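Local coordinates for protein putative hydrolase YdeN (Bacillus subtilis, PDB 1UXO) that probably acts as a serine hydrolase of the alpha/beta-hydrolase type, possibly an esterase, although its natural substrate is not established, at residues 65-76 with 90-101; 131-142 with 156-167. The protein carries 2 engineered substitutions. One frame throughout, in Å; residues are numbered along the deposited sequence. Where two conformers were deposited one is given.

Contact 1 of 2, residues 65-76 with 90-101; sequences ENTYLVAHSLGC and AALGGIILVSGF. Engineered in segment 90-101: Ala90 (natural residue Lys), Ala91 (natural residue Gln).
Ser73 N donates to Val98 O over 2.8 Å in an almost straight bond, the last of a run of parallel-sheet bonds between strands 67-72 and 94-98. The two strands, running 8° apart, are the halves of a beta-alpha-beta crossover through helix 75-84, at the centre of the alpha/beta-hydrolase sheet. Leu69 N to Gly94 O, Ile96 N to Leu69 O, Ala71 N to Ile96 O and Val98 N to Ala71 O precede it, and Gly93 N and Gly94 N add weak bonds to Thr67 O. Beyond the strand end, the tight turn from His72 to Gly75 holds Ser73 at phi 55°, as in the nucleophile elbow of this fold; Ser73 is the predicted nucleophile. At the other end Gly93 CA sits over one face of the Tyr68 ring, toward its rim, 4.0 Å from the centroid, a CH-pi contact. A water reached by Tyr68 OH also bonds weakly to Gly93 O. On the face carrying Leu69 and Ala71, Leu69 CD1 meets Leu92 CD1 at 3.8 Å. Past the strands Phe101 turns its ring back to the elbow, CE2 lying 3.4 Å from Ser73 C. Cys76 SG, anti to its own carbonyl carbon (chi1 -57°), touches both Leu97 CB and Gly100 CA at 3.6 Å.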
loop_
_atom_site.group_PDB
_atom_site.type_symbol
_atom_site.label_atom_id
_atom_site.label_comp_id
_atom_site.label_asym_id
_atom_site.label_seq_id
_atom_site.Cartn_x
_atom_site.Cartn_y
_atom_site.Cartn_z
ATOM N N GLU A 65 13.275 0.278 11.029
ATOM C CA GLU A 65 13.587 -0.994 10.385
ATOM C C GLU A 65 12.566 -2.077 10.699
ATOM O O GLU A 65 12.526 -3.093 10.039
ATOM C CB GLU A 65 14.990 -1.460 10.831
ATOM C CG GLU A 65 15.234 -1.304 12.326
ATOM C CD GLU A 65 15.458 0.159 12.779
ATOM O OE1 GLU A 65 15.895 1.009 11.971
ATOM O OE2 GLU A 65 15.149 0.489 13.945
ATOM N N ASN A 66 11.783 -1.892 11.751
ATOM C CA ASN A 66 10.681 -2.826 12.032
ATOM C C ASN A 66 9.282 -2.231 11.780
ATOM O O ASN A 66 8.279 -2.711 12.340
ATOM C CB ASN A 66 10.823 -3.413 13.445
ATOM C CG ASN A 66 12.162 -4.184 13.629
ATOM O OD1 ASN A 66 13.024 -3.779 14.437
ATOM N ND2 ASN A 66 12.351 -5.238 12.856
ATOM N N THR A 67 9.225 -1.258 10.873
ATOM C CA THR A 67 7.951 -0.687 10.397
ATOM C C THR A 67 7.602 -1.249 9.055
ATOM O O THR A 67 8.475 -1.347 8.164
ATOM C CB THR A 67 8.054 0.820 10.344
ATOM O OG1 THR A 67 8.490 1.305 11.623
ATOM C CG2 THR A 67 6.686 1.523 10.106
ATOM N N TYR A 68 6.301 -1.520 8.864
ATOM C CA TYR A 68 5.795 -2.081 7.618
ATOM C C TYR A 68 4.591 -1.314 7.149
ATOM O O TYR A 68 3.723 -0.938 7.954
ATOM C CB TYR A 68 5.385 -3.539 7.794
ATOM C CG TYR A 68 6.528 -4.422 8.215
ATOM C CD1 TYR A 68 7.210 -5.216 7.297
ATOM C CD2 TYR A 68 6.944 -4.445 9.527
ATOM C CE1 TYR A 68 8.298 -5.995 7.700
ATOM C CE2 TYR A 68 8.035 -5.215 9.927
ATOM C CZ TYR A 68 8.694 -5.981 9.010
ATOM O OH TYR A 68 9.746 -6.744 9.425
ATOM N N LEU A 69 4.534 -1.038 5.863
ATOM C CA LEU A 69 3.436 -0.283 5.290
ATOM C C LEU A 69 2.647 -1.170 4.318
ATOM O O LEU A 69 3.213 -1.727 3.363
ATOM C CB LEU A 69 3.968 0.961 4.538
ATOM C CG LEU A 69 5.028 1.845 5.219
ATOM C CD1 LEU A 69 5.538 2.962 4.302
ATOM C CD2 LEU A 69 4.391 2.437 6.505
ATOM N N VAL A 70 1.352 -1.263 4.544
ATOM C CA VAL A 70 0.434 -1.998 3.697
ATOM C C VAL A 70 -0.518 -0.960 3.124
ATOM O O VAL A 70 -1.195 -0.262 3.865
ATOM C CB VAL A 70 -0.355 -3.042 4.500
ATOM C CG1 VAL A 70 -1.441 -3.748 3.614
ATOM C CG2 VAL A 70 0.615 -4.029 5.127
ATOM N N ALA A 71 -0.596 -0.886 1.819
ATOM C CA ALA A 71 -1.431 0.120 1.165
ATOM C C ALA A 71 -2.348 -0.519 0.157
ATOM O O ALA A 71 -2.007 -1.579 -0.397
ATOM C CB ALA A 71 -0.529 1.140 0.488
ATOM N N HIS A 72 -3.496 0.146 -0.084
ATOM C CA HIS A 72 -4.442 -0.287 -1.053
ATOM C C HIS A 72 -4.706 0.802 -2.092
ATOM O O HIS A 72 -4.918 1.984 -1.757
ATOM C CB HIS A 72 -5.771 -0.696 -0.389
ATOM C CG HIS A 72 -6.792 -1.249 -1.361
ATOM N ND1 HIS A 72 -8.105 -0.821 -1.365
ATOM C CD2 HIS A 72 -6.711 -2.223 -2.310
ATOM C CE1 HIS A 72 -8.776 -1.481 -2.302
ATOM N NE2 HIS A 72 -7.965 -2.341 -2.884
ATOM N N SER A 73 -4.585 0.392 -3.342
ATOM C CA SER A 73 -4.952 1.197 -4.500
ATOM C C SER A 73 -4.228 2.561 -4.487
ATOM O O SER A 73 -2.968 2.592 -4.476
ATOM C CB SER A 73 -6.492 1.246 -4.590
ATOM O OG SER A 73 -6.898 1.694 -5.885
ATOM N N LEU A 74 -4.976 3.666 -4.393
ATOM C CA LEU A 74 -4.351 5.027 -4.375
ATOM C C LEU A 74 -3.344 5.244 -3.265
ATOM O O LEU A 74 -2.385 6.019 -3.422
ATOM C CB LEU A 74 -5.404 6.128 -4.343
ATOM C CG LEU A 74 -4.941 7.546 -4.632
ATOM C CD1 LEU A 74 -4.428 7.737 -6.107
ATOM C CD2 LEU A 74 -6.060 8.571 -4.271
ATOM N N GLY A 75 -3.476 4.524 -2.156
ATOM C CA GLY A 75 -2.473 4.631 -1.102
ATOM C C GLY A 75 -1.092 4.200 -1.536
ATOM O O GLY A 75 -0.092 4.605 -0.946
ATOM N N CYS A 76 -1.054 3.306 -2.514
ATOM C CA CYS A 76 0.210 2.823 -3.088
ATOM C C CYS A 76 1.091 3.932 -3.685
ATOM O O CYS A 76 2.226 4.104 -3.193
ATOM C CB CYS A 76 -0.027 1.634 -4.019
ATOM S SG CYS A 76 -0.860 0.242 -3.212
ATOM N N ALA A 90 18.024 3.751 7.767
ATOM C CA ALA A 90 18.003 2.409 7.216
ATOM C C ALA A 90 16.599 2.123 6.619
ATOM O O ALA A 90 15.625 2.803 6.922
ATOM C CB ALA A 90 18.329 1.393 8.286
ATOM N N ALA A 91 16.543 1.074 5.822
ATOM C CA ALA A 91 15.321 0.685 5.103
ATOM C C ALA A 91 14.240 0.359 6.133
ATOM O O ALA A 91 14.522 -0.168 7.209
ATOM C CB ALA A 91 15.620 -0.518 4.192
ATOM N N LEU A 92 13.003 0.730 5.827
ATOM C CA LEU A 92 11.858 0.152 6.506
ATOM C C LEU A 92 11.788 -1.356 6.358
ATOM O O LEU A 92 12.397 -1.952 5.474
ATOM C CB LEU A 92 10.567 0.796 5.932
ATOM C CG LEU A 92 10.449 2.309 6.029
ATOM C CD1 LEU A 92 9.059 2.730 5.735
ATOM C CD2 LEU A 92 10.931 2.890 7.369
ATOM N N GLY A 93 11.053 -2.001 7.262
ATOM C CA GLY A 93 10.884 -3.430 7.227
ATOM C C GLY A 93 10.314 -3.914 5.901
ATOM O O GLY A 93 10.785 -4.890 5.348
ATOM N N GLY A 94 9.304 -3.207 5.383
ATOM C CA GLY A 94 8.736 -3.595 4.114
ATOM C C GLY A 94 7.483 -2.878 3.753
ATOM O O GLY A 94 6.909 -2.125 4.561
ATOM N N ILE A 95 7.075 -3.107 2.508
ATOM C CA ILE A 95 5.844 -2.552 1.935
ATOM C C ILE A 95 5.098 -3.629 1.156
ATOM O O ILE A 95 5.697 -4.538 0.515
ATOM C CB ILE A 95 6.127 -1.340 1.005
ATOM C CG1 ILE A 95 6.972 -1.722 -0.208
ATOM C CG2 ILE A 95 6.724 -0.157 1.739
ATOM C CD1 ILE A 95 7.228 -0.525 -1.152
ATOM N N ILE A 96 3.782 -3.586 1.267
ATOM C CA ILE A 96 2.925 -4.420 0.482
ATOM C C ILE A 96 1.917 -3.514 -0.203
ATOM O O ILE A 96 1.212 -2.744 0.461
ATOM C CB ILE A 96 2.222 -5.442 1.342
ATOM C CG1 ILE A 96 3.218 -6.375 2.028
ATOM C CG2 ILE A 96 1.321 -6.293 0.506
ATOM C CD1 ILE A 96 2.548 -7.384 2.999
ATOM N N LEU A 97 1.878 -3.596 -1.513
ATOM C CA LEU A 97 1.056 -2.708 -2.332
ATOM C C LEU A 97 -0.056 -3.507 -2.942
ATOM O O LEU A 97 0.138 -4.181 -3.958
ATOM C CB LEU A 97 1.899 -2.016 -3.389
ATOM C CG LEU A 97 3.195 -1.398 -2.860
ATOM C CD1 LEU A 97 4.047 -0.805 -3.987
ATOM C CD2 LEU A 97 2.883 -0.322 -1.850
ATOM N N VAL A 98 -1.238 -3.428 -2.318
ATOM C CA VAL A 98 -2.426 -4.114 -2.829
ATOM C C VAL A 98 -3.098 -3.299 -3.921
ATOM O O VAL A 98 -3.505 -2.165 -3.687
ATOM C CB VAL A 98 -3.402 -4.477 -1.716
ATOM C CG1 VAL A 98 -4.454 -5.402 -2.238
ATOM C CG2 VAL A 98 -2.635 -5.160 -0.578
ATOM N N SER A 99 -3.148 -3.870 -5.118
ATOM C CA SER A 99 -3.623 -3.189 -6.326
ATOM C C SER A 99 -2.817 -1.954 -6.617
ATOM O O SER A 99 -3.381 -0.921 -7.014
ATOM C CB SER A 99 -5.076 -2.862 -6.195
ATOM O OG SER A 99 -5.789 -3.989 -5.812
ATOM N N GLY A 100 -1.500 -2.049 -6.392
ATOM C CA GLY A 100 -0.612 -0.917 -6.597
ATOM C C GLY A 100 -0.452 -0.527 -8.063
ATOM O O GLY A 100 -0.519 -1.375 -8.996
ATOM N N PHE A 101 -0.191 0.747 -8.278
ATOM C CA PHE A 101 0.016 1.257 -9.606
ATOM C C PHE A 101 0.876 2.541 -9.480
ATOM O O PHE A 101 0.928 3.151 -8.395
ATOM C CB PHE A 101 -1.315 1.550 -10.328
ATOM C CG PHE A 101 -2.180 2.560 -9.621
ATOM C CD1 PHE A 101 -2.218 3.887 -10.035
ATOM C CD2 PHE A 101 -2.945 2.170 -8.521
ATOM C CE1 PHE A 101 -3.010 4.816 -9.371
ATOM C CE2 PHE A 101 -3.751 3.096 -7.844
ATOM C CZ PHE A 101 -3.778 4.423 -8.253
HETATM O O HOH W 1 12.003 -6.757 7.886
#

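Contact 2 of 2, residues 131-142 with 156-167; sequences RAVIASKDDQIV and AALYEVQHGGHF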
loop_
_atom_site.group_PDB
_atom_site.type_symbol
_atom_site.label_atom_id
_atom_site.label_comp_id
_atom_site.label_asym_id
_atom_site.label_seq_id
_atom_site.Cartn_x
_atom_site.Cartn_y
_atom_site.Cartn_z
ATOM N N ARG A 131 9.545 -6.265 -0.264
ATOM C CA ARG A 131 8.550 -5.586 -1.131
ATOM C C ARG A 131 7.679 -6.594 -1.881
ATOM O O ARG A 131 8.204 -7.544 -2.453
ATOM C CB ARG A 131 9.250 -4.661 -2.113
ATOM C CG ARG A 131 10.307 -3.726 -1.515
ATOM C CD ARG A 131 11.176 -2.949 -2.557
ATOM N NE ARG A 131 11.964 -3.912 -3.332
ATOM C CZ ARG A 131 13.076 -4.525 -2.909
ATOM N NH1 ARG A 131 13.577 -4.275 -1.689
ATOM N NH2 ARG A 131 13.686 -5.400 -3.712
ATOM N N ALA A 132 6.375 -6.336 -1.891
ATOM C CA ALA A 132 5.407 -7.157 -2.599
ATOM C C ALA A 132 4.266 -6.327 -3.128
ATOM O O ALA A 132 3.929 -5.259 -2.563
ATOM C CB ALA A 132 4.856 -8.256 -1.693
ATOM N N VAL A 133 3.756 -6.796 -4.254
ATOM C CA VAL A 133 2.525 -6.309 -4.902
ATOM C C VAL A 133 1.513 -7.472 -4.998
ATOM O O VAL A 133 1.836 -8.601 -5.445
ATOM C CB VAL A 133 2.807 -5.777 -6.286
ATOM C CG1 VAL A 133 1.514 -5.353 -6.990
ATOM C CG2 VAL A 133 3.787 -4.641 -6.228
ATOM N N ILE A 134 0.298 -7.235 -4.518
ATOM C CA ILE A 134 -0.780 -8.225 -4.609
ATOM C C ILE A 134 -1.811 -7.639 -5.538
ATOM O O ILE A 134 -2.253 -6.499 -5.336
ATOM C CB ILE A 134 -1.395 -8.439 -3.235
ATOM C CG1 ILE A 134 -0.283 -8.917 -2.277
ATOM C CG2 ILE A 134 -2.582 -9.378 -3.338
ATOM C CD1 ILE A 134 -0.687 -9.177 -0.855
ATOM N N ALA A 135 -2.184 -8.374 -6.558
ATOM C CA ALA A 135 -3.047 -7.813 -7.598
ATOM C C ALA A 135 -3.992 -8.813 -8.140
ATOM O O ALA A 135 -3.667 -10.003 -8.265
ATOM C CB ALA A 135 -2.195 -7.212 -8.746
ATOM N N SER A 136 -5.154 -8.327 -8.537
ATOM C CA SER A 136 -6.226 -9.174 -9.077
ATOM C C SER A 136 -6.245 -9.181 -10.578
ATOM O O SER A 136 -6.312 -8.129 -11.199
ATOM C CB SER A 136 -7.587 -8.688 -8.550
ATOM O OG SER A 136 -8.696 -9.216 -9.306
ATOM N N LYS A 137 -6.253 -10.373 -11.181
ATOM C CA LYS A 137 -6.272 -10.480 -12.631
ATOM C C LYS A 137 -7.462 -9.830 -13.281
ATOM O O LYS A 137 -7.308 -9.314 -14.394
ATOM C CB LYS A 137 -6.162 -11.941 -13.115
ATOM C CG LYS A 137 -5.946 -12.126 -14.603
ATOM C CD LYS A 137 -4.706 -11.381 -15.052
ATOM C CE LYS A 137 -4.052 -11.833 -16.348
ATOM N NZ LYS A 137 -4.902 -11.587 -17.497
ATOM N N ASP A 138 -8.611 -9.815 -12.610
ATOM C CA ASP A 138 -9.834 -9.261 -13.173
ATOM C C ASP A 138 -10.258 -7.901 -12.649
ATOM O O ASP A 138 -11.399 -7.454 -12.851
ATOM C CB ASP A 138 -10.973 -10.309 -13.130
ATOM C CG ASP A 138 -11.449 -10.635 -11.712
ATOM O OD1 ASP A 138 -10.867 -10.076 -10.742
ATOM O OD2 ASP A 138 -12.403 -11.483 -11.489
ATOM N N ASP A 139 -9.296 -7.211 -12.047
ATOM C CA ASP A 139 -9.469 -5.834 -11.600
ATOM C C ASP A 139 -9.772 -4.886 -12.791
ATOM O O ASP A 139 -9.020 -4.801 -13.766
ATOM C CB ASP A 139 -8.188 -5.390 -10.890
ATOM C CG ASP A 139 -8.386 -4.159 -9.975
ATOM O OD1 ASP A 139 -9.216 -3.249 -10.299
ATOM O OD2 ASP A 139 -7.751 -4.048 -8.908
ATOM N N GLN A 140 -10.924 -4.248 -12.731
ATOM C CA GLN A 140 -11.330 -3.319 -13.749
ATOM C C GLN A 140 -11.037 -1.849 -13.379
ATOM O O GLN A 140 -11.374 -0.936 -14.161
ATOM C CB GLN A 140 -12.842 -3.509 -13.992
ATOM C CG GLN A 140 -13.264 -4.957 -14.441
ATOM C CD GLN A 140 -12.605 -5.330 -15.705
ATOM O OE1 GLN A 140 -12.681 -4.563 -16.694
ATOM N NE2 GLN A 140 -11.846 -6.444 -15.694
ATOM N N ILE A 141 -10.431 -1.603 -12.223
ATOM C CA ILE A 141 -10.065 -0.230 -11.805
ATOM C C ILE A 141 -8.576 -0.007 -11.985
ATOM O O ILE A 141 -8.146 0.928 -12.663
ATOM C CB ILE A 141 -10.505 0.060 -10.365
ATOM C CG1 ILE A 141 -12.042 -0.013 -10.253
ATOM C CG2 ILE A 141 -9.968 1.455 -9.975
ATOM C CD1 ILE A 141 -12.590 -0.007 -8.823
ATOM N N VAL A 142 -7.782 -0.891 -11.371
ATOM C CA VAL A 142 -6.337 -0.965 -11.588
ATOM C C VAL A 142 -6.007 -2.205 -12.440
ATOM O O VAL A 142 -5.978 -3.318 -11.934
ATOM C CB VAL A 142 -5.554 -1.044 -10.271
ATOM C CG1 VAL A 142 -4.066 -1.024 -10.569
ATOM C CG2 VAL A 142 -5.863 0.177 -9.386
ATOM N N ALA A 156 9.696 -6.122 -6.719
ATOM C CA ALA A 156 8.777 -6.658 -5.718
ATOM C C ALA A 156 8.224 -8.019 -6.155
ATOM O O ALA A 156 7.968 -8.226 -7.309
ATOM C CB ALA A 156 7.634 -5.711 -5.504
ATOM N N ALA A 157 8.002 -8.914 -5.200
ATOM C CA ALA A 157 7.298 -10.181 -5.405
ATOM C C ALA A 157 5.862 -9.870 -5.770
ATOM O O ALA A 157 5.208 -9.070 -5.086
ATOM C CB ALA A 157 7.303 -10.993 -4.127
ATOM N N LEU A 158 5.387 -10.467 -6.853
ATOM C CA LEU A 158 3.998 -10.247 -7.324
ATOM C C LEU A 158 3.184 -11.479 -6.982
ATOM O O LEU A 158 3.558 -12.617 -7.324
ATOM C CB LEU A 158 3.979 -10.026 -8.806
ATOM C CG LEU A 158 2.593 -9.843 -9.451
ATOM C CD1 LEU A 158 1.996 -8.493 -9.083
ATOM C CD2 LEU A 158 2.701 -9.962 -10.932
ATOM N N TYR A 159 2.071 -11.252 -6.330
ATOM C CA TYR A 159 1.052 -12.281 -6.045
ATOM C C TYR A 159 -0.255 -11.963 -6.766
ATOM O O TYR A 159 -0.890 -10.929 -6.517
ATOM C CB TYR A 159 0.831 -12.311 -4.541
ATOM C CG TYR A 159 2.035 -12.702 -3.765
ATOM C CD1 TYR A 159 2.328 -14.043 -3.525
ATOM C CD2 TYR A 159 2.895 -11.758 -3.280
ATOM C CE1 TYR A 159 3.450 -14.413 -2.813
ATOM C CE2 TYR A 159 4.057 -12.130 -2.552
ATOM C CZ TYR A 159 4.309 -13.465 -2.337
ATOM O OH TYR A 159 5.408 -13.826 -1.612
ATOM N N GLU A 160 -0.595 -12.797 -7.744
ATOM C CA GLU A 160 -1.750 -12.669 -8.571
ATOM C C GLU A 160 -2.892 -13.414 -7.917
ATOM O O GLU A 160 -2.717 -14.571 -7.482
ATOM C CB GLU A 160 -1.489 -13.289 -9.944
ATOM C CG GLU A 160 -2.719 -13.300 -10.855
ATOM C CD GLU A 160 -2.421 -13.883 -12.221
ATOM O OE1 GLU A 160 -1.249 -13.989 -12.601
ATOM O OE2 GLU A 160 -3.414 -14.201 -12.919
ATOM N N VAL A 161 -4.058 -12.784 -7.861
ATOM C CA VAL A 161 -5.266 -13.454 -7.402
ATOM C C VAL A 161 -6.157 -13.449 -8.636
ATOM O O VAL A 161 -6.496 -12.378 -9.170
ATOM C CB VAL A 161 -5.940 -12.713 -6.256
ATOM C CG1 VAL A 161 -7.247 -13.425 -5.869
ATOM C CG2 VAL A 161 -4.974 -12.566 -5.056
ATOM N N GLN A 162 -6.518 -14.637 -9.128
ATOM C CA GLN A 162 -7.198 -14.717 -10.418
ATOM C C GLN A 162 -8.536 -13.994 -10.427
ATOM O O GLN A 162 -8.883 -13.299 -11.400
ATOM C CB GLN A 162 -7.346 -16.194 -10.842
ATOM C CG GLN A 162 -7.767 -16.343 -12.270
ATOM C CD GLN A 162 -7.731 -17.789 -12.701
ATOM O OE1 GLN A 162 -7.961 -18.684 -11.867
ATOM N NE2 GLN A 162 -7.404 -18.021 -13.976
ATOM N N HIS A 163 -9.302 -14.160 -9.367
ATOM C CA HIS A 163 -10.596 -13.522 -9.244
ATOM C C HIS A 163 -10.652 -12.724 -7.941
ATOM O O HIS A 163 -11.205 -13.164 -6.947
ATOM C CB HIS A 163 -11.768 -14.550 -9.346
ATOM C CG HIS A 163 -11.830 -15.234 -10.675
ATOM N ND1 HIS A 163 -12.025 -14.544 -11.859
ATOM C CD2 HIS A 163 -11.652 -16.528 -11.016
ATOM C CE1 HIS A 163 -11.958 -15.389 -12.874
ATOM N NE2 HIS A 163 -11.718 -16.593 -12.390
ATOM N N GLY A 164 -10.075 -11.536 -7.959
ATOM C CA GLY A 164 -10.026 -10.709 -6.771
ATOM C C GLY A 164 -10.807 -9.415 -6.841
ATOM O O GLY A 164 -10.736 -8.635 -5.916
ATOM N N GLY A 165 -11.540 -9.170 -7.931
ATOM C CA GLY A 165 -12.124 -7.864 -8.202
ATOM C C GLY A 165 -11.069 -6.763 -8.020
ATOM O O GLY A 165 -9.998 -6.829 -8.618
ATOM N N HIS A 166 -11.383 -5.753 -7.210
ATOM C CA HIS A 166 -10.411 -4.734 -6.726
ATOM C C HIS A 166 -10.193 -4.831 -5.164
ATOM O O HIS A 166 -9.798 -3.844 -4.481
ATOM C CB HIS A 166 -10.891 -3.355 -7.232
ATOM C CG HIS A 166 -9.997 -2.190 -6.904
ATOM N ND1 HIS A 166 -8.663 -2.159 -7.202
ATOM C CD2 HIS A 166 -10.294 -0.966 -6.380
ATOM C CE1 HIS A 166 -8.154 -0.992 -6.813
ATOM N NE2 HIS A 166 -9.123 -0.260 -6.281
ATOM N N PHE A 167 -10.455 -6.022 -4.600
ATOM C CA PHE A 167 -10.348 -6.305 -3.169
ATOM C C PHE A 167 -11.193 -5.350 -2.285
ATOM O O PHE A 167 -10.734 -4.813 -1.261
ATOM C CB PHE A 167 -8.884 -6.333 -2.723
ATOM C CG PHE A 167 -7.995 -7.287 -3.509
ATOM C CD1 PHE A 167 -8.080 -8.653 -3.333
ATOM C CD2 PHE A 167 -7.062 -6.799 -4.401
ATOM C CE1 PHE A 167 -7.235 -9.523 -4.063
ATOM C CE2 PHE A 167 -6.232 -7.643 -5.133
ATOM C CZ PHE A 167 -6.314 -8.999 -4.963
#
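Two aspartates in succession each take a histidine from the facing loop, yet they receive it differently. Asp139 OD2 accepts from His166 ND1 at 2.7 Å through its syn lone pair, close to the plane of the imidazole, although carboxylate and ring planes stand 61° apart. Asp138 OD2, by contrast, is met by His163 ND1 from above the carboxylate plane, at 3.1 Å. Asp139 and His166 are predicted members of the charge relay system, carried on the loops that follow strands 131-136 and 157-161, the usual places for acid and base in an alpha/beta hydrolase.

The second oxygen of Asp139 is fixed by its own loop: OD1 accepts from Ile141 N at 2.8 Å, closing an Asx turn, and from Val142 N at 3.0 Å. His166 CG lies opposite its backbone N (chi1 -177°), which carries the ring across to the carboxylate; there Ile141 CB sits over the centre of one ring face, 4.1 Å from the centroid of His166, and Val142 CG2 approaches His166 CE1. Ser136 OG gives its proton to Gly165 O at 2.8 Å, tying the end of strand 131-136 to the histidine loop.

Behind the loops the strands form a regular parallel pair, with Val133 packing on Leu158 and Ile134 CG2 reaching Phe167 CZ, 4.1 Å away. On outermost strand 157-161, the Tyr159 ring meets Ala132 CB with its edge, at CE2.

With ND1 committed to Asp139, the His166 ring is oriented so that NE2 points away from the carboxylate, consistent with a relay to the predicted nucleophile Ser73.

Contacts 1 and 2 are neighbouring crossovers of one parallel sheet, their centres 14 Å apart, and strand 92-98 of the first lies beside strand 128-136 of the second. Probable backbone hydrogen bonds join them: Leu97 N to Ala132 O and Ser99 N to Ile134 O, both 2.8 Å. The predicted charge relay system is split between them, contact 1 supplying Ser73 and contact 2 Asp139 and His166. It is assembled at the C-terminal ends of the strands, with Ser73 OG 3.0 Å from His166 NE2. Ser99 OG packs 3.4 Å from Phe167 CD2, and His72 NE2 bonds to His166 O, so residues of contact 1 also touch and bond the histidine loop.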